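Local atomic coordinates of periplasmic zinc-binding protein troA (PDB entry 1K0F), a protein that binds zinc with high affinity and specificity in the periplasm and delivers it to the membrane permease of the TroABC transporter for import. Residues D35-T40 / L60-K65; V5-G10 / L54-G59; T166-F171 / F246-G251; A81-I86 / K108-S113. All blocks are in the same frame, centred on the assembly; numbering follows the deposited sequence.

Contact 1 (D35-T40 / L60-K65); sequences DPHLYT and LHLETK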
loop_
_atom_site.group_PDB
_atom_site.type_symbol
_atom_site.label_atom_id
_atom_site.label_comp_id
_atom_site.label_asym_id
_atom_site.label_seq_id
_atom_site.Cartn_x
_atom_site.Cartn_y
_atom_site.Cartn_z
ATOM N N ASP A 35 8.670 4.764 2.856
ATOM C CA ASP A 35 7.792 5.486 1.953
ATOM C C ASP A 35 8.335 5.417 0.546
ATOM O O ASP A 35 9.340 6.048 0.228
ATOM C CB ASP A 35 7.676 6.951 2.361
ATOM C CG ASP A 35 6.713 7.723 1.480
ATOM O OD1 ASP A 35 6.468 7.290 0.336
ATOM O OD2 ASP A 35 6.201 8.763 1.936
ATOM N N PRO A 36 7.660 4.667 -0.327
ATOM C CA PRO A 36 8.069 4.506 -1.724
ATOM C C PRO A 36 8.124 5.819 -2.501
ATOM O O PRO A 36 8.971 5.985 -3.387
ATOM C CB PRO A 36 7.034 3.540 -2.296
ATOM C CG PRO A 36 6.377 2.920 -1.116
ATOM C CD PRO A 36 6.431 3.920 -0.025
ATOM N N HIS A 37 7.218 6.739 -2.168
ATOM C CA HIS A 37 7.149 8.045 -2.825
ATOM C C HIS A 37 8.521 8.705 -2.829
ATOM O O HIS A 37 9.131 8.920 -3.874
ATOM C CB HIS A 37 6.175 8.973 -2.092
ATOM C CG HIS A 37 4.809 8.390 -1.884
ATOM N ND1 HIS A 37 4.025 7.943 -2.925
ATOM C CD2 HIS A 37 4.080 8.200 -0.757
ATOM C CE1 HIS A 37 2.872 7.503 -2.451
ATOM N NE2 HIS A 37 2.880 7.647 -1.137
ATOM N N LEU A 38 9.003 9.012 -1.637
ATOM C CA LEU A 38 10.280 9.676 -1.480
ATOM C C LEU A 38 11.437 8.710 -1.288
ATOM O O LEU A 38 12.394 9.012 -0.575
ATOM C CB LEU A 38 10.181 10.633 -0.299
ATOM C CG LEU A 38 8.789 11.266 -0.202
ATOM C CD1 LEU A 38 8.330 11.291 1.245
ATOM C CD2 LEU A 38 8.825 12.671 -0.790
ATOM N N TYR A 39 11.354 7.550 -1.931
ATOM C CA TYR A 39 12.409 6.546 -1.817
ATOM C C TYR A 39 13.348 6.584 -3.033
ATOM O O TYR A 39 12.895 6.719 -4.176
ATOM C CB TYR A 39 11.796 5.142 -1.664
ATOM C CG TYR A 39 12.812 4.056 -1.351
ATOM C CD1 TYR A 39 13.075 3.678 -0.039
ATOM C CD2 TYR A 39 13.536 3.439 -2.367
ATOM C CE1 TYR A 39 14.043 2.716 0.253
ATOM C CE2 TYR A 39 14.505 2.479 -2.086
ATOM C CZ TYR A 39 14.757 2.124 -0.776
ATOM O OH TYR A 39 15.748 1.205 -0.500
ATOM N N THR A 40 14.652 6.470 -2.763
ATOM C CA THR A 40 15.694 6.463 -3.798
ATOM C C THR A 40 16.485 5.164 -3.693
ATOM O O THR A 40 16.753 4.688 -2.589
ATOM C CB THR A 40 16.718 7.603 -3.610
ATOM O OG1 THR A 40 16.159 8.614 -2.767
ATOM C CG2 THR A 40 17.114 8.194 -4.954
ATOM N N LEU A 60 1.572 3.171 -11.766
ATOM C CA LEU A 60 0.645 4.174 -11.274
ATOM C C LEU A 60 1.385 5.305 -10.561
ATOM O O LEU A 60 0.891 5.895 -9.604
ATOM C CB LEU A 60 -0.366 3.526 -10.331
ATOM C CG LEU A 60 -1.173 2.372 -10.933
ATOM C CD1 LEU A 60 -2.383 2.110 -10.062
ATOM C CD2 LEU A 60 -1.611 2.715 -12.358
ATOM N N HIS A 61 2.587 5.596 -11.038
ATOM C CA HIS A 61 3.399 6.661 -10.471
ATOM C C HIS A 61 3.513 6.599 -8.955
ATOM O O HIS A 61 3.519 7.630 -8.282
ATOM C CB HIS A 61 2.826 8.016 -10.877
ATOM C CG HIS A 61 3.694 9.176 -10.493
ATOM N ND1 HIS A 61 5.003 9.294 -10.905
ATOM C CD2 HIS A 61 3.438 10.266 -9.734
ATOM C CE1 HIS A 61 5.517 10.409 -10.418
ATOM N NE2 HIS A 61 4.587 11.015 -9.701
ATOM N N LEU A 62 3.608 5.401 -8.404
ATOM C CA LEU A 62 3.727 5.286 -6.957
ATOM C C LEU A 62 5.131 5.679 -6.531
ATOM O O LEU A 62 5.330 6.641 -5.794
ATOM C CB LEU A 62 3.435 3.858 -6.499
ATOM C CG LEU A 62 3.670 3.682 -5.008
ATOM C CD1 LEU A 62 2.493 4.249 -4.258
ATOM C CD2 LEU A 62 3.878 2.227 -4.677
ATOM N N GLU A 63 6.098 4.911 -7.017
ATOM C CA GLU A 63 7.509 5.112 -6.719
ATOM C C GLU A 63 8.093 6.301 -7.474
ATOM O O GLU A 63 9.187 6.227 -8.031
ATOM C CB GLU A 63 8.269 3.831 -7.074
ATOM C CG GLU A 63 7.804 2.613 -6.277
ATOM C CD GLU A 63 6.841 1.713 -7.042
ATOM O OE1 GLU A 63 6.158 2.189 -7.977
ATOM O OE2 GLU A 63 6.767 0.515 -6.699
ATOM N N THR A 64 7.346 7.399 -7.471
ATOM C CA THR A 64 7.723 8.644 -8.137
ATOM C C THR A 64 9.203 8.860 -8.445
ATOM O O THR A 64 9.569 9.176 -9.578
ATOM C CB THR A 64 7.240 9.852 -7.313
ATOM O OG1 THR A 64 7.875 9.833 -6.025
ATOM C CG2 THR A 64 5.728 9.802 -7.130
ATOM N N LYS A 65 10.055 8.688 -7.437
ATOM C CA LYS A 65 11.490 8.912 -7.595
ATOM C C LYS A 65 12.342 7.745 -8.107
ATOM O O LYS A 65 13.490 7.591 -7.695
ATOM C CB LYS A 65 12.063 9.405 -6.264
ATOM C CG LYS A 65 11.864 10.894 -6.018
ATOM C CD LYS A 65 11.178 11.154 -4.689
ATOM C CE LYS A 65 10.951 12.636 -4.487
ATOM N NZ LYS A 65 10.699 13.318 -5.786
#

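Contact 2 (V5-G10 / L54-G59); sequences VVTTIG and LILYNG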
loop_
_atom_site.group_PDB
_atom_site.type_symbol
_atom_site.label_atom_id
_atom_site.label_comp_id
_atom_site.label_asym_id
_atom_site.label_seq_id
_atom_site.Cartn_x
_atom_site.Cartn_y
_atom_site.Cartn_z
ATOM N N VAL A 5 15.013 -11.700 -8.381
ATOM C CA VAL A 5 13.834 -10.871 -8.569
ATOM C C VAL A 5 14.042 -9.708 -7.620
ATOM O O VAL A 5 14.496 -9.903 -6.494
ATOM C CB VAL A 5 12.534 -11.600 -8.162
ATOM C CG1 VAL A 5 11.363 -10.611 -8.126
ATOM C CG2 VAL A 5 12.253 -12.739 -9.133
ATOM N N VAL A 6 13.735 -8.498 -8.059
ATOM C CA VAL A 6 13.905 -7.348 -7.185
ATOM C C VAL A 6 12.662 -6.505 -7.231
ATOM O O VAL A 6 12.237 -6.069 -8.298
ATOM C CB VAL A 6 15.110 -6.475 -7.589
ATOM C CG1 VAL A 6 15.050 -5.135 -6.848
ATOM C CG2 VAL A 6 16.421 -7.201 -7.255
ATOM N N THR A 7 12.078 -6.280 -6.064
ATOM C CA THR A 7 10.859 -5.497 -5.980
ATOM C C THR A 7 11.040 -4.266 -5.105
ATOM O O THR A 7 11.983 -4.172 -4.319
ATOM C CB THR A 7 9.702 -6.347 -5.421
ATOM O OG1 THR A 7 9.724 -6.295 -3.993
ATOM C CG2 THR A 7 9.830 -7.791 -5.872
ATOM N N THR A 8 10.111 -3.332 -5.246
ATOM C CA THR A 8 10.143 -2.103 -4.493
ATOM C C THR A 8 9.359 -2.250 -3.203
ATOM O O THR A 8 9.899 -2.668 -2.193
ATOM C CB THR A 8 9.560 -0.973 -5.334
ATOM O OG1 THR A 8 8.327 -1.417 -5.915
ATOM C CG2 THR A 8 10.520 -0.594 -6.463
ATOM N N ILE A 9 8.083 -1.898 -3.231
ATOM C CA ILE A 9 7.237 -2.001 -2.044
ATOM C C ILE A 9 7.065 -3.459 -1.610
ATOM O O ILE A 9 6.974 -4.364 -2.450
ATOM C CB ILE A 9 5.861 -1.391 -2.313
ATOM C CG1 ILE A 9 5.229 -2.083 -3.525
ATOM C CG2 ILE A 9 6.007 0.095 -2.580
ATOM C CD1 ILE A 9 3.790 -1.713 -3.743
ATOM N N GLY A 10 7.026 -3.678 -0.297
ATOM C CA GLY A 10 6.895 -5.026 0.227
ATOM C C GLY A 10 5.697 -5.811 -0.284
ATOM O O GLY A 10 5.733 -7.042 -0.353
ATOM N N LEU A 54 14.546 -9.955 -12.819
ATOM C CA LEU A 54 13.173 -9.482 -12.834
ATOM C C LEU A 54 12.992 -8.339 -11.856
ATOM O O LEU A 54 13.208 -8.504 -10.661
ATOM C CB LEU A 54 12.230 -10.624 -12.454
ATOM C CG LEU A 54 10.796 -10.233 -12.124
ATOM C CD1 LEU A 54 10.137 -9.708 -13.385
ATOM C CD2 LEU A 54 10.035 -11.426 -11.576
ATOM N N ILE A 55 12.608 -7.177 -12.364
ATOM C CA ILE A 55 12.373 -6.028 -11.503
ATOM C C ILE A 55 10.871 -5.780 -11.448
ATOM O O ILE A 55 10.202 -5.704 -12.483
ATOM C CB ILE A 55 13.069 -4.757 -12.013
ATOM C CG1 ILE A 55 14.576 -4.848 -11.761
ATOM C CG2 ILE A 55 12.514 -3.540 -11.281
ATOM C CD1 ILE A 55 15.360 -3.720 -12.396
ATOM N N LEU A 56 10.353 -5.662 -10.226
ATOM C CA LEU A 56 8.929 -5.455 -10.004
ATOM C C LEU A 56 8.631 -4.194 -9.211
ATOM O O LEU A 56 9.228 -3.935 -8.165
ATOM C CB LEU A 56 8.327 -6.664 -9.281
ATOM C CG LEU A 56 8.164 -7.948 -10.101
ATOM C CD1 LEU A 56 7.522 -9.027 -9.240
ATOM C CD2 LEU A 56 7.326 -7.672 -11.334
ATOM N N TYR A 57 7.690 -3.415 -9.724
ATOM C CA TYR A 57 7.278 -2.194 -9.072
ATOM C C TYR A 57 5.816 -1.899 -9.399
ATOM O O TYR A 57 5.254 -2.426 -10.363
ATOM C CB TYR A 57 8.188 -1.032 -9.484
ATOM C CG TYR A 57 8.096 -0.588 -10.933
ATOM C CD1 TYR A 57 8.561 -1.399 -11.970
ATOM C CD2 TYR A 57 7.614 0.688 -11.255
ATOM C CE1 TYR A 57 8.553 -0.954 -13.277
ATOM C CE2 TYR A 57 7.604 1.141 -12.568
ATOM C CZ TYR A 57 8.073 0.318 -13.572
ATOM O OH TYR A 57 8.037 0.771 -14.874
ATOM N N ASN A 58 5.204 -1.067 -8.570
ATOM C CA ASN A 58 3.811 -0.688 -8.715
ATOM C C ASN A 58 3.409 -0.181 -10.096
ATOM O O ASN A 58 2.727 -0.861 -10.874
ATOM C CB ASN A 58 3.489 0.397 -7.693
ATOM C CG ASN A 58 2.090 0.293 -7.151
ATOM O OD1 ASN A 58 1.593 -0.812 -6.906
ATOM N ND2 ASN A 58 1.446 1.437 -6.948
ATOM N N GLY A 59 3.867 1.035 -10.372
ATOM C CA GLY A 59 3.522 1.719 -11.594
ATOM C C GLY A 59 2.596 2.775 -11.024
ATOM O O GLY A 59 2.798 3.211 -9.886
#

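Contact 3 (T166-F171 / F246-G251); sequences TAHDAF and FSDAMG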
loop_
_atom_site.group_PDB
_atom_site.type_symbol
_atom_site.label_atom_id
_atom_site.label_comp_id
_atom_site.label_asym_id
_atom_site.label_seq_id
_atom_site.Cartn_x
_atom_site.Cartn_y
_atom_site.Cartn_z
ATOM N N THR A 166 -6.376 9.658 8.097
ATOM C CA THR A 166 -5.055 9.088 8.305
ATOM C C THR A 166 -3.921 10.029 7.919
ATOM O O THR A 166 -4.156 11.137 7.441
ATOM C CB THR A 166 -4.908 7.812 7.483
ATOM O OG1 THR A 166 -5.516 8.015 6.203
ATOM C CG2 THR A 166 -5.590 6.641 8.186
ATOM N N ALA A 167 -2.693 9.560 8.124
ATOM C CA ALA A 167 -1.479 10.316 7.808
ATOM C C ALA A 167 -1.494 10.967 6.412
ATOM O O ALA A 167 -1.266 12.173 6.293
ATOM C CB ALA A 167 -0.263 9.406 7.948
ATOM N N HIS A 168 -1.735 10.169 5.367
ATOM C CA HIS A 168 -1.796 10.687 3.995
ATOM C C HIS A 168 -2.872 10.004 3.131
ATOM O O HIS A 168 -3.344 8.924 3.470
ATOM C CB HIS A 168 -0.396 10.635 3.328
ATOM C CG HIS A 168 -0.030 9.313 2.720
ATOM N ND1 HIS A 168 0.039 8.148 3.450
ATOM C CD2 HIS A 168 0.367 8.992 1.465
ATOM C CE1 HIS A 168 0.462 7.164 2.673
ATOM N NE2 HIS A 168 0.671 7.651 1.466
ATOM N N ASP A 169 -3.262 10.655 2.033
ATOM C CA ASP A 169 -4.301 10.167 1.108
ATOM C C ASP A 169 -3.934 8.860 0.427
ATOM O O ASP A 169 -3.741 8.816 -0.791
ATOM C CB ASP A 169 -4.575 11.229 0.031
ATOM C CG ASP A 169 -6.060 11.540 -0.134
ATOM O OD1 ASP A 169 -6.884 10.931 0.592
ATOM O OD2 ASP A 169 -6.393 12.395 -0.994
ATOM N N ALA A 170 -3.880 7.792 1.210
ATOM C CA ALA A 170 -3.505 6.492 0.688
ATOM C C ALA A 170 -4.573 5.428 0.872
ATOM O O ALA A 170 -4.252 4.254 0.993
ATOM C CB ALA A 170 -2.210 6.037 1.344
ATOM N N PHE A 171 -5.837 5.813 0.890
ATOM C CA PHE A 171 -6.874 4.811 1.066
ATOM C C PHE A 171 -8.081 5.082 0.201
ATOM O O PHE A 171 -9.169 4.599 0.480
ATOM C CB PHE A 171 -7.289 4.726 2.534
ATOM C CG PHE A 171 -6.187 4.269 3.450
ATOM C CD1 PHE A 171 -5.352 5.193 4.066
ATOM C CD2 PHE A 171 -5.992 2.920 3.708
ATOM C CE1 PHE A 171 -4.336 4.782 4.928
ATOM C CE2 PHE A 171 -4.976 2.497 4.572
ATOM C CZ PHE A 171 -4.148 3.431 5.182
ATOM N N PHE A 246 -0.702 0.709 8.020
ATOM C CA PHE A 246 0.280 0.430 6.987
ATOM C C PHE A 246 -0.233 1.111 5.748
ATOM O O PHE A 246 -1.284 0.744 5.236
ATOM C CB PHE A 246 0.383 -1.069 6.738
ATOM C CG PHE A 246 1.034 -1.815 7.851
ATOM C CD1 PHE A 246 2.377 -1.615 8.134
ATOM C CD2 PHE A 246 0.292 -2.653 8.659
ATOM C CE1 PHE A 246 2.969 -2.233 9.210
ATOM C CE2 PHE A 246 0.871 -3.274 9.737
ATOM C CZ PHE A 246 2.212 -3.067 10.020
ATOM N N SER A 247 0.487 2.117 5.274
ATOM C CA SER A 247 0.051 2.817 4.084
ATOM C C SER A 247 0.733 2.228 2.864
ATOM O O SER A 247 0.151 1.404 2.153
ATOM C CB SER A 247 0.367 4.305 4.188
ATOM O OG SER A 247 1.401 4.550 5.119
ATOM N N ASP A 248 1.969 2.640 2.616
ATOM C CA ASP A 248 2.697 2.133 1.465
ATOM C C ASP A 248 3.636 1.001 1.848
ATOM O O ASP A 248 4.101 0.263 0.982
ATOM C CB ASP A 248 3.516 3.250 0.805
ATOM C CG ASP A 248 2.785 4.586 0.778
ATOM O OD1 ASP A 248 1.573 4.605 0.477
ATOM O OD2 ASP A 248 3.436 5.622 1.053
ATOM N N ALA A 249 3.901 0.869 3.148
ATOM C CA ALA A 249 4.815 -0.157 3.648
ATOM C C ALA A 249 4.168 -1.211 4.535
ATOM O O ALA A 249 3.195 -0.937 5.242
ATOM C CB ALA A 249 5.974 0.501 4.405
ATOM N N MET A 250 4.741 -2.412 4.501
ATOM C CA MET A 250 4.244 -3.536 5.282
ATOM C C MET A 250 4.963 -3.652 6.611
ATOM O O MET A 250 5.812 -2.824 6.954
ATOM C CB MET A 250 4.446 -4.841 4.521
ATOM C CG MET A 250 3.491 -5.066 3.383
ATOM S SD MET A 250 3.436 -6.805 2.968
ATOM C CE MET A 250 5.163 -7.257 3.117
ATOM N N GLY A 251 4.620 -4.699 7.350
ATOM C CA GLY A 251 5.264 -4.929 8.627
ATOM C C GLY A 251 6.595 -5.619 8.398
ATOM O O GLY A 251 7.017 -5.775 7.245
#

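Contact 4 (A81-I86 / K108-S113); sequences AVSETI and KLWSYS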
loop_
_atom_site.group_PDB
_atom_site.type_symbol
_atom_site.label_atom_id
_atom_site.label_comp_id
_atom_site.label_asym_id
_atom_site.label_seq_id
_atom_site.Cartn_x
_atom_site.Cartn_y
_atom_site.Cartn_z
ATOM N N ALA A 81 5.783 -2.820 -14.065
ATOM C CA ALA A 81 5.020 -2.025 -13.117
ATOM C C ALA A 81 3.727 -2.819 -13.060
ATOM O O ALA A 81 2.808 -2.592 -13.843
ATOM C CB ALA A 81 4.771 -0.631 -13.663
ATOM N N VAL A 82 3.692 -3.778 -12.147
ATOM C CA VAL A 82 2.558 -4.678 -11.972
ATOM C C VAL A 82 1.169 -4.076 -11.998
ATOM O O VAL A 82 0.288 -4.574 -12.704
ATOM C CB VAL A 82 2.689 -5.475 -10.666
ATOM C CG1 VAL A 82 3.979 -6.283 -10.683
ATOM C CG2 VAL A 82 2.667 -4.530 -9.477
ATOM N N SER A 83 0.963 -3.008 -11.241
ATOM C CA SER A 83 -0.356 -2.398 -11.168
ATOM C C SER A 83 -0.847 -1.617 -12.392
ATOM O O SER A 83 -2.048 -1.430 -12.571
ATOM C CB SER A 83 -0.420 -1.538 -9.918
ATOM O OG SER A 83 0.262 -2.203 -8.868
ATOM N N GLU A 84 0.062 -1.172 -13.246
ATOM C CA GLU A 84 -0.370 -0.447 -14.422
ATOM C C GLU A 84 -1.070 -1.413 -15.365
ATOM O O GLU A 84 -1.296 -1.095 -16.529
ATOM C CB GLU A 84 0.817 0.196 -15.128
ATOM C CG GLU A 84 1.693 0.998 -14.202
ATOM C CD GLU A 84 1.721 2.463 -14.563
ATOM O OE1 GLU A 84 0.671 3.132 -14.447
ATOM O OE2 GLU A 84 2.798 2.949 -14.959
ATOM N N THR A 85 -1.389 -2.606 -14.875
ATOM C CA THR A 85 -2.101 -3.574 -15.696
ATOM C C THR A 85 -3.563 -3.479 -15.292
ATOM O O THR A 85 -4.378 -4.318 -15.655
ATOM C CB THR A 85 -1.597 -5.019 -15.476
ATOM O OG1 THR A 85 -1.902 -5.451 -14.142
ATOM C CG2 THR A 85 -0.103 -5.089 -15.703
ATOM N N ILE A 86 -3.883 -2.449 -14.515
ATOM C CA ILE A 86 -5.250 -2.223 -14.064
ATOM C C ILE A 86 -5.946 -1.397 -15.127
ATOM O O ILE A 86 -5.532 -0.272 -15.409
ATOM C CB ILE A 86 -5.264 -1.478 -12.705
ATOM C CG1 ILE A 86 -5.223 -2.501 -11.567
ATOM C CG2 ILE A 86 -6.501 -0.624 -12.573
ATOM C CD1 ILE A 86 -4.314 -2.143 -10.408
ATOM N N LYS A 108 -9.588 -6.795 -4.376
ATOM C CA LYS A 108 -10.116 -7.336 -5.619
ATOM C C LYS A 108 -9.424 -6.772 -6.858
ATOM O O LYS A 108 -9.298 -7.449 -7.879
ATOM C CB LYS A 108 -11.616 -7.052 -5.691
ATOM C CG LYS A 108 -12.458 -8.211 -6.196
ATOM C CD LYS A 108 -13.359 -7.778 -7.354
ATOM C CE LYS A 108 -14.826 -7.709 -6.940
ATOM N NZ LYS A 108 -15.734 -7.918 -8.105
ATOM N N LEU A 109 -8.986 -5.523 -6.771
ATOM C CA LEU A 109 -8.314 -4.863 -7.885
ATOM C C LEU A 109 -6.806 -5.059 -7.790
ATOM O O LEU A 109 -6.057 -4.684 -8.693
ATOM C CB LEU A 109 -8.646 -3.373 -7.883
ATOM C CG LEU A 109 -7.962 -2.505 -8.938
ATOM C CD1 LEU A 109 -8.809 -2.474 -10.204
ATOM C CD2 LEU A 109 -7.754 -1.103 -8.382
ATOM N N TRP A 110 -6.368 -5.649 -6.688
ATOM C CA TRP A 110 -4.957 -5.909 -6.486
ATOM C C TRP A 110 -4.642 -7.260 -7.100
ATOM O O TRP A 110 -3.485 -7.575 -7.360
ATOM C CB TRP A 110 -4.633 -5.932 -4.998
ATOM C CG TRP A 110 -3.203 -6.249 -4.694
ATOM C CD1 TRP A 110 -2.733 -7.322 -3.998
ATOM C CD2 TRP A 110 -2.062 -5.457 -5.047
ATOM N NE1 TRP A 110 -1.368 -7.249 -3.894
ATOM C CE2 TRP A 110 -0.926 -6.120 -4.527
ATOM C CE3 TRP A 110 -1.884 -4.260 -5.748
ATOM C CZ2 TRP A 110 0.370 -5.618 -4.688
ATOM C CZ3 TRP A 110 -0.593 -3.761 -5.912
ATOM C CH2 TRP A 110 0.519 -4.442 -5.378
ATOM N N SER A 111 -5.683 -8.059 -7.323
ATOM C CA SER A 111 -5.509 -9.373 -7.930
ATOM C C SER A 111 -4.850 -9.162 -9.289
ATOM O O SER A 111 -4.174 -10.047 -9.813
ATOM C CB SER A 111 -6.860 -10.063 -8.115
ATOM O OG SER A 111 -7.894 -9.321 -7.508
ATOM N N TYR A 112 -5.069 -7.978 -9.857
ATOM C CA TYR A 112 -4.488 -7.620 -11.147
ATOM C C TYR A 112 -2.968 -7.577 -10.964
ATOM O O TYR A 112 -2.232 -8.345 -11.585
ATOM C CB TYR A 112 -4.990 -6.233 -11.604
ATOM C CG TYR A 112 -6.359 -6.205 -12.265
ATOM C CD1 TYR A 112 -6.489 -6.246 -13.660
ATOM C CD2 TYR A 112 -7.523 -6.088 -11.498
ATOM C CE1 TYR A 112 -7.744 -6.169 -14.269
ATOM C CE2 TYR A 112 -8.784 -6.010 -12.101
ATOM C CZ TYR A 112 -8.884 -6.051 -13.487
ATOM O OH TYR A 112 -10.120 -5.969 -14.089
ATOM N N SER A 113 -2.508 -6.681 -10.098
ATOM C CA SER A 113 -1.082 -6.528 -9.833
ATOM C C SER A 113 -0.431 -7.830 -9.374
ATOM O O SER A 113 0.739 -8.079 -9.663
ATOM C CB SER A 113 -0.856 -5.445 -8.781
ATOM O OG SER A 113 -1.454 -4.234 -9.185
#

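Contact 1 (D35-T40 / L60-K65)
His37 and Leu62 form the buried, closely fitted end of this contact between two loops. Leu62 has CG anti to its backbone N (chi1 175°); of its methyls, CD1 comes within 3.7 Å of His37 CE1, while CD2 lies 4.2 Å from Pro36 CB. The histidine and leucine side chains meet at a slant. On the same ring, His37 ND1 donates a weak hydrogen bond of 3.4 Å to Leu62 O, bent to 146° at the hydrogen. His37 is a zinc ligand, and this carbonyl may act as a second-shell partner that helps to orient the imidazole. Both loops follow parallel strands, 25-28 and 54-57, as is usual where an alpha/beta sheet builds its site. Directly after Leu62 the chain makes an inverse gamma turn centred on Glu63. Thr64 OG1 then stands 2.7 Å from His37 O. Toward solvent the character changes. Exposed Lys65 sets its methylenes against the opposing backbone, with CD 3.6 Å from Leu38 CA and CB 3.5 Å from Tyr39 O, and it touches exposed Leu38 loosely, CE being 4.3 Å from Leu38 CD2.

Contact 2 (V5-G10 / L54-G59)
Val5 holds CG2 anti to its carbonyl carbon, beside the backbone N, and Leu54 holds CG anti to its own N (chi1 167°); Val5 CG2 rests 3.6 Å from Leu54 CD2. The two side chains lie side by side and point the same way. Farther along the same face Thr7 CG2 comes up to Leu56 CB at 3.9 Å. Beneath this layer the backbones are bonded as parallel strands, with Val6 reaching both ways: its N donates to Leu54 O at 2.7 Å, and its O accepts from Leu56 N at the same length. The next rung, Thr8 N to Leu56 O, is weak at 3.1 Å and bent to 135°, for the 5-10 segment turns a corner at Thr8 on its way to helix 10-20. Strands 4-7 and 54-57 are the inner pair of a four-stranded parallel sheet, and helices 10-20 and 107-124 cover the face bearing Val5, Leu54, Thr7 and Leu56. Beyond the apolar rungs, Thr8 OG1 lies 3.4 Å from Tyr57 CA and hydrogen-bonds Glu63 OE2, which Asn58 N also binds. Two such partners on one oxygen would probably help to stabilise a negative charge on that buried glutamate.

Contact 3 (T166-F171 / F246-G251)
Ser247 OG is gripped by two groups, Ser219 OG and Glu217 OE2, while Ser247 CB comes to 3.2 Å from His168 CE1 at the edge of the imidazole. Glu217 OE2 also hydrogen-bonds His168 ND1. One carboxylate thus ties both loops together as a second-shell group and probably helps to fix the rotation of the imidazole. His168 CG stands between the backbone N and the carbonyl carbon (chi1 84°), which starts the ring toward Asp248. There the two side chains meet tip to tip: His168 NE2 makes a weak hydrogen bond of 3.3 Å to Asp248 OD1, bent to 130° at the hydrogen, and lies 3.5 Å from OD2 of the same residue. OD1 sits at the edge of the imidazole, in its plane, yet the carboxylate plane stands 89° to that of the ring. Ala170 CB covers one face of the ring, 3.1 Å above the plane and displaced toward the rim; it is brought there by the inverse gamma turn at Asp169, closed by Ala170 N donating to His168 O at 2.6 Å. Nearby, Phe171 CZ approaches Phe246 O at 3.9 Å while its ring stacks on Phe105. Histidine and aspartate carried on separate loops, joined by His37 and His102, make up the zinc site of TroA, here without metal, in the cleft between two lobes linked by a long helix, as in metal-binding proteins of solute-binding family 9.

Contact 4 (A81-I86 / K108-S113)
Ser83 and Ser113 mark the closest approach of the backbones, CA to CA 4.4 Å, where the loop that follows strand 78-81 curls past helix 107-124. Their hydroxyls join there, Ser113 OG donating to Ser83 OG at 2.7 Å. Ser83 OG is also hydrogen-bonded to Asn58 OD1, so the polar pair forms a short chain of hydroxyls and amide. Trp110 closes in on it, with CZ3 3.4 Å from Ser83 OG and one indole face lying against Ser113 CB. Val82 CG2 rests 3.7 Å from Ser113 CB. Ile86 sits against Leu109, Tyr112 and Ser113, which lie about a turn apart on the helix. Leu109 has CG anti to its backbone N (chi1 177°), which puts CG 3.8 Å from Ile86 CG1, and the two side chains cross at about a right angle. Ile86 CG1 also meets Tyr112 CB at 3.7 Å. Tyr112, nearer the surface, brings CD1 to 3.5 Å from Thr85 O and hydrogen-bonds Gln90 NE2 through its hydroxyl. Val82 also packs on Leu56 and Trp110 on Leu143, so the contact joins the end of edge strand 78-81 to helix 107-124, with strand 54-57 and helix 129-156 beside it.

Contacts 1 and 3 supply three of the four zinc ligands and meet at the vacant site, their centres 13 Å apart; His37 NE2 lies 3.0 Å from Asp248 OD2 and 3.4 Å from His168 NE2. Contact 2 is the sheet behind them. Its Ile9 CG2 packs 3.2 Å from Pro36 CG of contact 1, and its centre is 12 Å from that contact. Contact 4 does not touch contact 3 (nearest atoms about 8 Å) but joins contact 2, centres 13 Å apart, through Asn58 OD1 and Ser83 OG, and contact 1 through a weak hydrogen bond from Leu60 N to Glu84 OE1. The set illustrates how a site made of loops grows out of a packed alpha/beta framework.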